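PDB 3R2C: transcription antitermination protein NusB, which probably takes part in transcription antitermination by binding the boxA sequence of ribosomal RNA operon transcripts. Local coordinates for residues E60-I65 / A84-V89; R8-L13 / K36-K41. One frame throughout, in Å; residues are numbered along the deposited sequence.

Contact 1: E60-I65 / A84-V89; sequences EIDSII and ALRLGV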
ATOM      1  N   GLU A  60       4.338  -8.830 -14.578  1.00 14.59           N
ATOM      2  CA  GLU A  60       3.382  -8.652 -15.666  1.00 15.69           C
ATOM      3  C   GLU A  60       2.342  -7.593 -15.281  1.00 17.33           C
ATOM      4  O   GLU A  60       1.904  -6.804 -16.106  1.00 15.48           O
ATOM      5  CB  GLU A  60       2.678  -9.966 -16.009  1.00 19.95           C
ATOM      6  CG  GLU A  60       1.784  -9.858 -17.227  1.00 21.75           C
ATOM      7  CD  GLU A  60       1.219 -11.198 -17.681  1.00 30.39           C
ATOM      8  OE1 GLU A  60       1.501 -12.238 -17.038  1.00 26.49           O
ATOM      9  OE2 GLU A  60       0.484 -11.200 -18.694  1.00 31.08           O
ATOM     10  N   ILE A  61       1.947  -7.571 -14.019  1.00 14.41           N
ATOM     11  CA  ILE A  61       0.963  -6.581 -13.557  1.00 16.64           C
ATOM     12  C   ILE A  61       1.519  -5.155 -13.741  1.00 15.85           C
ATOM     13  O   ILE A  61       0.850  -4.270 -14.258  1.00 13.49           O
ATOM     14  CB  ILE A  61       0.580  -6.850 -12.083  1.00 17.04           C
ATOM     15  CG1 ILE A  61      -0.325  -8.092 -12.016  1.00 15.49           C
ATOM     16  CG2 ILE A  61      -0.108  -5.631 -11.464  1.00 15.22           C
ATOM     17  CD1 ILE A  61      -0.558  -8.631 -10.613  1.00 14.90           C
ATOM     18  N   ASP A  62       2.770  -4.954 -13.352  1.00 13.07           N
ATOM     19  CA  ASP A  62       3.399  -3.644 -13.477  1.00 15.27           C
ATOM     20  C   ASP A  62       3.512  -3.224 -14.953  1.00 12.94           C
ATOM     21  O   ASP A  62       3.345  -2.060 -15.293  1.00 18.48           O
ATOM     22  CB  ASP A  62       4.783  -3.662 -12.799  1.00 17.79           C
ATOM     23  CG  ASP A  62       4.684  -3.591 -11.258  1.00 26.92           C
ATOM     24  OD1 ASP A  62       3.548  -3.585 -10.724  1.00 22.45           O
ATOM     25  OD2 ASP A  62       5.736  -3.545 -10.576  1.00 19.95           O
ATOM     26  N   SER A  63       3.813  -4.179 -15.819  1.00 14.90           N
ATOM     27  CA  SER A  63       3.888  -3.907 -17.256  1.00 18.73           C
ATOM     28  C   SER A  63       2.520  -3.519 -17.824  1.00 20.17           C
ATOM     29  O   SER A  63       2.398  -2.595 -18.636  1.00 20.02           O
ATOM     30  CB  SER A  63       4.421  -5.142 -17.980  1.00 24.05           C
ATOM     31  OG  SER A  63       4.386  -4.962 -19.377  1.00 31.91           O
ATOM     32  N   ILE A  64       1.484  -4.242 -17.417  1.00 16.34           N
ATOM     33  CA  ILE A  64       0.133  -3.935 -17.882  1.00 14.88           C
ATOM     34  C   ILE A  64      -0.261  -2.521 -17.461  1.00 19.95           C
ATOM     35  O   ILE A  64      -0.817  -1.758 -18.239  1.00 16.02           O
ATOM     36  CB  ILE A  64      -0.877  -4.936 -17.322  1.00 16.87           C
ATOM     37  CG1 ILE A  64      -0.707  -6.279 -18.043  1.00 19.95           C
ATOM     38  CG2 ILE A  64      -2.300  -4.388 -17.460  1.00 16.93           C
ATOM     39  CD1 ILE A  64      -1.336  -7.437 -17.327  1.00 24.16           C
ATOM     40  N   ILE A  65       0.046  -2.169 -16.222  1.00 17.65           N
ATOM     41  CA  ILE A  65      -0.239  -0.833 -15.723  1.00 15.68           C
ATOM     42  C   ILE A  65       0.547   0.211 -16.526  1.00 15.52           C
ATOM     43  O   ILE A  65      -0.016   1.203 -16.973  1.00 16.62           O
ATOM     44  CB  ILE A  65       0.095  -0.738 -14.214  1.00 17.96           C
ATOM     45  CG1 ILE A  65      -0.924  -1.565 -13.399  1.00 12.68           C
ATOM     46  CG2 ILE A  65       0.117   0.712 -13.745  1.00 18.81           C
ATOM     47  CD1 ILE A  65      -0.462  -1.828 -11.951  1.00 13.22           C
ATOM     48  N   ALA A  84      -2.962  -0.100  -5.089  1.00 13.19           N
ATOM     49  CA  ALA A  84      -4.380  -0.285  -5.359  1.00 15.87           C
ATOM     50  C   ALA A  84      -4.573  -0.752  -6.802  1.00 14.15           C
ATOM     51  O   ALA A  84      -5.435  -1.596  -7.075  1.00 12.00           O
ATOM     52  CB  ALA A  84      -5.167   1.003  -5.091  1.00 12.47           C
ATOM     53  N   LEU A  85      -3.776  -0.205  -7.725  1.00 11.97           N
ATOM     54  CA  LEU A  85      -3.810  -0.638  -9.121  1.00 14.81           C
ATOM     55  C   LEU A  85      -3.304  -2.073  -9.268  1.00 14.18           C
ATOM     56  O   LEU A  85      -3.841  -2.842 -10.047  1.00 13.77           O
ATOM     57  CB  LEU A  85      -2.995   0.307 -10.031  1.00 12.88           C
ATOM     58  CG  LEU A  85      -3.747   1.601 -10.407  1.00 16.05           C
ATOM     59  CD1 LEU A  85      -2.809   2.654 -11.013  1.00 13.51           C
ATOM     60  CD2 LEU A  85      -4.904   1.296 -11.352  1.00 13.93           C
ATOM     61  N   ARG A  86      -2.274  -2.442  -8.522  1.00 11.99           N
ATOM     62  CA  ARG A  86      -1.757  -3.796  -8.637  1.00 16.37           C
ATOM     63  C   ARG A  86      -2.835  -4.777  -8.202  1.00 15.38           C
ATOM     64  O   ARG A  86      -3.031  -5.828  -8.815  1.00 13.45           O
ATOM     65  CB  ARG A  86      -0.510  -3.975  -7.775  1.00 11.19           C
ATOM     66  CG  ARG A  86       0.769  -3.406  -8.409  1.00 11.55           C
ATOM     67  CD  ARG A  86       1.843  -3.112  -7.343  1.00 10.69           C
ATOM     68  NE  ARG A  86       3.163  -2.965  -7.946  1.00 12.47           N
ATOM     69  CZ  ARG A  86       4.246  -2.536  -7.311  1.00 14.88           C
ATOM     70  NH1 ARG A  86       4.189  -2.167  -6.035  1.00 13.67           N
ATOM     71  NH2 ARG A  86       5.393  -2.475  -7.960  1.00 16.49           N
ATOM     72  N   LEU A  87      -3.533  -4.423  -7.135  1.00 13.37           N
ATOM     73  CA  LEU A  87      -4.566  -5.288  -6.599  1.00 13.09           C
ATOM     74  C   LEU A  87      -5.736  -5.386  -7.583  1.00 14.90           C
ATOM     75  O   LEU A  87      -6.273  -6.476  -7.824  1.00 13.80           O
ATOM     76  CB  LEU A  87      -5.031  -4.751  -5.243  1.00 12.96           C
ATOM     77  CG  LEU A  87      -6.161  -5.534  -4.570  1.00 18.21           C
ATOM     78  CD1 LEU A  87      -5.749  -6.987  -4.346  1.00 15.04           C
ATOM     79  CD2 LEU A  87      -6.561  -4.862  -3.246  1.00 16.79           C
ATOM     80  N   GLY A  88      -6.139  -4.247  -8.148  1.00 15.79           N
ATOM     81  CA  GLY A  88      -7.238  -4.217  -9.106  1.00 12.54           C
ATOM     82  C   GLY A  88      -6.918  -5.091 -10.311  1.00 14.99           C
ATOM     83  O   GLY A  88      -7.754  -5.844 -10.792  1.00 14.09           O
ATOM     84  N   VAL A  89      -5.694  -5.013 -10.800  1.00 12.78           N
ATOM     85  CA  VAL A  89      -5.326  -5.797 -11.977  1.00 11.87           C
ATOM     86  C   VAL A  89      -5.306  -7.291 -11.642  1.00 14.18           C
ATOM     87  O   VAL A  89      -5.772  -8.111 -12.423  1.00 14.02           O
ATOM     88  CB  VAL A  89      -3.970  -5.351 -12.549  1.00 13.88           C
ATOM     89  CG1 VAL A  89      -3.445  -6.377 -13.592  1.00 16.12           C
ATOM     90  CG2 VAL A  89      -4.102  -3.964 -13.163  1.00 16.86           C
TER
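Helix segments 60-65 and 84-89 pack crosswise, their axes approaching to 9.7 Å at an angle of 105°, with Ile61 and Arg86 the backbone positions nearest each other. Ile61 lays its CG2 methyl on the backbone of the second helix, CG2 being 3.8 Å from Arg86 CA and also touching CG of the same residue. The Ile61 and Val89 side chains run past each other in opposite directions, Ile61 CG1 lying 3.9 Å from Val89 CG1. With CG1 anti to the carbonyl carbon (chi1 -70°), Ile65 sets that atom 4.0 Å from Val89 CG2, while its CD1 meets Leu85 CB at 3.8 Å; Val89 is thus held between Ile61 and Ile65, one turn apart. This is helix-to-helix core packing of the all-helical NusB fold, and Phe94, Ile130 and Ile74 enclose the apolar cluster further. At its border the Arg86 chain, extended from CG to NE, presents the guanidinium side-on to the Asp62 carboxylate, the two planes nearly coplanar. NE donates to Asp62 OD1 at 2.9 Å in an almost straight bond (176°) that uses the syn lone pair. NH2 reaches Asp62 OD2 at 2.8 Å, also on the syn side but somewhat out of the carboxylate plane. This two-pronged salt bridge fixes the rotation of both groups, and Asn83 OD1 takes a hydrogen bond from Arg86 NH1. An alanine at Arg86 would probably leave the Asp62 carboxylate without its charged mate and free to turn, and would take the CG contact from Ile61 CG2.

Contact 2: R8-L13 / K36-K41; sequences RDTAFL and KNIKNK. With nucleotides of chain E.
Lys36 reaches from the end of helix 25-36 to Asp9 and Thr10 of helix 3-21, and its ammonium is gripped by both. The lysine chain runs straight to CD and then bends (chi3 78°), which places CE 3.1 Å from Asp9 OD2. NZ forms a salt bridge with Asp9 OD2 at 2.7 Å, approaching the anti lone pair, the one turned away from the other carboxylate oxygen. Asp9 OD1 is hydrogen-bonded to Tyr114 OH, so both carboxylate oxygens have partners. The second bond from NZ goes to Thr10 OG1, 2.9 Å away. Beside this polar centre, Leu13 CD1 touches Lys36 CD at 4.1 Å, and the CD1 methyl of Ile38 comes to 3.9 Å from Thr10 OG1. Asn37, with positive phi, is the C-prime residue of a Schellman motif that ends helix 25-36 and turns the chain into the loop carrying Ile38. Arg8, one residue before Asp9, is directed elsewhere: its chain is extended from CG to NE, and NH1 beyond it donates to O6 of the guanine base of nucleotide G1 of chain E, 2.9 Å away, with the acceptor at the guanidinium edge. Asp106, Glu91 and Glu99 form salt bridges with the same guanidinium and would hold it in place for the base, an interaction in keeping with the RNA-binding role. Close pairing of the Lys36 ammonium with the Asp9 carboxylate is likely to favour the charged form of both, tying the end of helix 25-36 to helix 3-21.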
ATOM      1  N   ARG A   8     -10.092  -7.335   0.338  1.00 14.56           N
ATOM      2  CA  ARG A   8      -9.357  -6.403  -0.520  1.00 17.99           C
ATOM      3  C   ARG A   8      -8.586  -5.370   0.303  1.00 16.00           C
ATOM      4  O   ARG A   8      -7.462  -5.004  -0.049  1.00 16.91           O
ATOM      5  CB  ARG A   8     -10.316  -5.715  -1.494  1.00 12.27           C
ATOM      6  CG  ARG A   8     -10.820  -6.681  -2.552  1.00 12.63           C
ATOM      7  CD  ARG A   8     -12.006  -6.123  -3.354  1.00 15.08           C
ATOM      8  NE  ARG A   8     -12.572  -7.170  -4.207  1.00 15.52           N
ATOM      9  CZ  ARG A   8     -13.862  -7.491  -4.262  1.00 16.71           C
ATOM     10  NH1 ARG A   8     -14.765  -6.810  -3.547  1.00 14.98           N
ATOM     11  NH2 ARG A   8     -14.258  -8.479  -5.052  1.00 12.43           N
ATOM     12  N   ASP A   9      -9.172  -4.902   1.401  1.00 11.76           N
ATOM     13  CA  ASP A   9      -8.432  -4.013   2.293  1.00 17.25           C
ATOM     14  C   ASP A   9      -7.191  -4.717   2.883  1.00 15.14           C
ATOM     15  O   ASP A   9      -6.089  -4.156   2.905  1.00 11.01           O
ATOM     16  CB  ASP A   9      -9.328  -3.492   3.420  1.00 18.40           C
ATOM     17  CG  ASP A   9      -8.545  -2.675   4.453  1.00 32.84           C
ATOM     18  OD1 ASP A   9      -8.238  -1.497   4.174  1.00 27.81           O
ATOM     19  OD2 ASP A   9      -8.217  -3.211   5.537  1.00 32.04           O
ATOM     20  N   THR A  10      -7.361  -5.951   3.343  1.00 14.67           N
ATOM     21  CA  THR A  10      -6.222  -6.717   3.858  1.00 15.29           C
ATOM     22  C   THR A  10      -5.129  -6.855   2.807  1.00 14.49           C
ATOM     23  O   THR A  10      -3.953  -6.605   3.082  1.00 16.48           O
ATOM     24  CB  THR A  10      -6.669  -8.117   4.311  1.00 15.86           C
ATOM     25  OG1 THR A  10      -7.602  -7.976   5.391  1.00 15.76           O
ATOM     26  CG2 THR A  10      -5.480  -8.954   4.760  1.00 17.94           C
ATOM     27  N   ALA A  11      -5.521  -7.261   1.602  1.00 11.04           N
ATOM     28  CA  ALA A  11      -4.570  -7.504   0.531  1.00 12.71           C
ATOM     29  C   ALA A  11      -3.860  -6.204   0.143  1.00 16.12           C
ATOM     30  O   ALA A  11      -2.640  -6.194  -0.070  1.00 13.72           O
ATOM     31  CB  ALA A  11      -5.281  -8.102  -0.686  1.00 13.21           C
ATOM     32  N   PHE A  12      -4.617  -5.107   0.058  1.00 13.60           N
ATOM     33  CA  PHE A  12      -4.006  -3.807  -0.235  1.00  9.45           C
ATOM     34  C   PHE A  12      -2.943  -3.433   0.813  1.00 11.71           C
ATOM     35  O   PHE A  12      -1.836  -2.991   0.466  1.00 13.98           O
ATOM     36  CB  PHE A  12      -5.049  -2.689  -0.295  1.00  7.96           C
ATOM     37  CG  PHE A  12      -4.435  -1.322  -0.223  1.00 13.78           C
ATOM     38  CD1 PHE A  12      -3.913  -0.732  -1.360  1.00 10.77           C
ATOM     39  CD2 PHE A  12      -4.356  -0.640   0.992  1.00 15.81           C
ATOM     40  CE1 PHE A  12      -3.312   0.529  -1.296  1.00 17.10           C
ATOM     41  CE2 PHE A  12      -3.766   0.607   1.066  1.00 16.36           C
ATOM     42  CZ  PHE A  12      -3.235   1.193  -0.087  1.00 17.59           C
ATOM     43  N   LEU A  13      -3.276  -3.613   2.088  1.00 12.31           N
ATOM     44  CA  LEU A  13      -2.352  -3.273   3.167  1.00 12.67           C
ATOM     45  C   LEU A  13      -1.072  -4.083   3.045  1.00 18.34           C
ATOM     46  O   LEU A  13       0.027  -3.569   3.303  1.00 15.16           O
ATOM     47  CB  LEU A  13      -2.997  -3.506   4.545  1.00 14.94           C
ATOM     48  CG  LEU A  13      -4.183  -2.569   4.831  1.00 27.15           C
ATOM     49  CD1 LEU A  13      -4.785  -2.815   6.213  1.00 30.83           C
ATOM     50  CD2 LEU A  13      -3.770  -1.101   4.694  1.00 28.79           C
ATOM     51  N   LYS A  36      -5.458  -6.810  12.232  1.00 21.85           N
ATOM     52  CA  LYS A  36      -6.876  -6.653  11.942  1.00 24.32           C
ATOM     53  C   LYS A  36      -7.711  -7.735  12.615  1.00 27.13           C
ATOM     54  O   LYS A  36      -8.931  -7.752  12.483  1.00 32.10           O
ATOM     55  CB  LYS A  36      -7.127  -6.715  10.431  1.00 22.71           C
ATOM     56  CG  LYS A  36      -6.559  -5.552   9.648  1.00 27.10           C
ATOM     57  CD  LYS A  36      -6.915  -5.676   8.171  1.00 26.66           C
ATOM     58  CE  LYS A  36      -8.356  -5.261   7.917  1.00 35.67           C
ATOM     59  NZ  LYS A  36      -8.811  -5.668   6.567  1.00 23.52           N
ATOM     60  N   ASN A  37      -7.049  -8.649  13.313  1.00 29.10           N
ATOM     61  CA  ASN A  37      -7.731  -9.764  13.952  1.00 38.89           C
ATOM     62  C   ASN A  37      -8.678 -10.468  12.976  1.00 38.96           C
ATOM     63  O   ASN A  37      -9.858 -10.661  13.276  1.00 36.60           O
ATOM     64  CB  ASN A  37      -8.495  -9.277  15.193  1.00 46.13           C
ATOM     65  CG  ASN A  37      -8.840 -10.409  16.153  1.00 55.60           C
ATOM     66  OD1 ASN A  37      -8.207 -11.468  16.144  1.00 47.36           O
ATOM     67  ND2 ASN A  37      -9.844 -10.185  16.994  1.00 68.99           N
ATOM     68  N   ILE A  38      -8.159 -10.836  11.805  1.00 26.01           N
ATOM     69  CA  ILE A  38      -8.921 -11.629  10.856  1.00 28.01           C
ATOM     70  C   ILE A  38      -9.113 -13.013  11.469  1.00 35.67           C
ATOM     71  O   ILE A  38      -8.152 -13.654  11.901  1.00 32.06           O
ATOM     72  CB  ILE A  38      -8.208 -11.770   9.494  1.00 28.34           C
ATOM     73  CG1 ILE A  38      -7.843 -10.399   8.909  1.00 35.48           C
ATOM     74  CG2 ILE A  38      -9.079 -12.546   8.507  1.00 32.52           C
ATOM     75  CD1 ILE A  38      -9.014  -9.459   8.741  1.00 39.47           C
ATOM     76  N   LYS A  39     -10.358 -13.466  11.513  1.00 33.48           N
ATOM     77  CA  LYS A  39     -10.685 -14.723  12.169  1.00 41.10           C
ATOM     78  C   LYS A  39     -11.677 -15.558  11.358  1.00 38.48           C
ATOM     79  O   LYS A  39     -12.066 -16.639  11.790  1.00 50.94           O
ATOM     80  CB  LYS A  39     -11.267 -14.427  13.552  1.00 48.08           C
ATOM     81  CG  LYS A  39     -12.031 -13.112  13.585  1.00 54.15           C
ATOM     82  CD  LYS A  39     -13.217 -13.106  14.529  1.00 73.49           C
ATOM     83  CE  LYS A  39     -14.245 -12.092  14.034  1.00 83.51           C
ATOM     84  NZ  LYS A  39     -15.378 -11.850  14.968  1.00 83.58           N
ATOM     85  N   ASN A  40     -12.094 -15.074  10.192  1.00 22.10           N
ATOM     86  CA  ASN A  40     -13.032 -15.837   9.360  1.00 21.40           C
ATOM     87  C   ASN A  40     -12.336 -16.435   8.147  1.00 23.93           C
ATOM     88  O   ASN A  40     -11.590 -15.753   7.445  1.00 19.93           O
ATOM     89  CB  ASN A  40     -14.200 -14.965   8.910  1.00 19.60           C
ATOM     90  CG  ASN A  40     -15.028 -14.459  10.081  1.00 31.86           C
ATOM     91  OD1 ASN A  40     -14.925 -13.295  10.473  1.00 30.01           O
ATOM     92  ND2 ASN A  40     -15.836 -15.344  10.665  1.00 23.30           N
ATOM     93  N   LYS A  41     -12.596 -17.711   7.894  1.00 20.28           N
ATOM     94  CA  LYS A  41     -11.942 -18.411   6.794  1.00 22.67           C
ATOM     95  C   LYS A  41     -12.254 -17.759   5.449  1.00 21.78           C
ATOM     96  O   LYS A  41     -11.389 -17.701   4.587  1.00 22.82           O
ATOM     97  CB  LYS A  41     -12.340 -19.892   6.795  1.00 29.09           C
ATOM     98  CG  LYS A  41     -11.967 -20.672   5.535  1.00 35.86           C
ATOM     99  CD  LYS A  41     -12.528 -22.095   5.602  1.00 52.93           C
ATOM    100  CE  LYS A  41     -12.720 -22.715   4.221  1.00 70.00           C
ATOM    101  NZ  LYS A  41     -11.680 -23.729   3.881  1.00 76.66           N
TER
ATOM    102  O5'   G E   1     -24.951  -7.691  -0.139  1.00 41.05           O
ATOM    103  C5'   G E   1     -24.951  -6.570   0.738  1.00 38.90           C
ATOM    104  C4'   G E   1     -24.533  -5.310   0.024  1.00 32.39           C
ATOM    105  O4'   G E   1     -23.127  -5.415  -0.351  1.00 32.93           O
ATOM    106  C3'   G E   1     -25.273  -5.019  -1.275  1.00 30.71           C
ATOM    107  O3'   G E   1     -25.232  -3.612  -1.488  1.00 40.13           O
ATOM    108  C2'   G E   1     -24.379  -5.727  -2.296  1.00 30.14           C
ATOM    109  O2'   G E   1     -24.552  -5.323  -3.639  1.00 29.76           O
ATOM    110  C1'   G E   1     -23.001  -5.346  -1.755  1.00 25.42           C
ATOM    111  N9    G E   1     -21.903  -6.225  -2.153  1.00 27.17           N
ATOM    112  C8    G E   1     -21.821  -7.571  -2.436  1.00 24.56           C
ATOM    113  N7    G E   1     -20.594  -7.945  -2.719  1.00 23.63           N
ATOM    114  C5    G E   1     -19.836  -6.786  -2.605  1.00 21.75           C
ATOM    115  C6    G E   1     -18.445  -6.524  -2.793  1.00 24.15           C
ATOM    116  O6    G E   1     -17.567  -7.314  -3.115  1.00 24.72           O
ATOM    117  N1    G E   1     -18.110  -5.191  -2.564  1.00 21.86           N
ATOM    118  C2    G E   1     -19.015  -4.222  -2.212  1.00 29.14           C
ATOM    119  N2    G E   1     -18.565  -2.978  -2.031  1.00 26.10           N
ATOM    120  N3    G E   1     -20.303  -4.450  -2.049  1.00 28.09           N
ATOM    121  C4    G E   1     -20.634  -5.733  -2.261  1.00 26.72           C
TER

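In the fold
Both segments of contact 2 flank a stretch of chain that precedes contact 1 in the sequence; the contact centres are about 20 Å apart, with the middle of the chain between them. Contact 1 is buried and joins helices 58-66 and 79-94; contact 2 is only partly buried and joins helix 3-21 to the loop between helices 25-36 and 41-56. No helix is common to both, yet helices 3-21 and 79-94 touch: Leu87 CD2 packs 3.3 Å from Arg8 O, and Leu87 CD1 meets Ala11 CB. Leu87 thus joins the helix of contact 1 to helix 3-21, which also carries Arg8, a residue that bonds the bound guanine base.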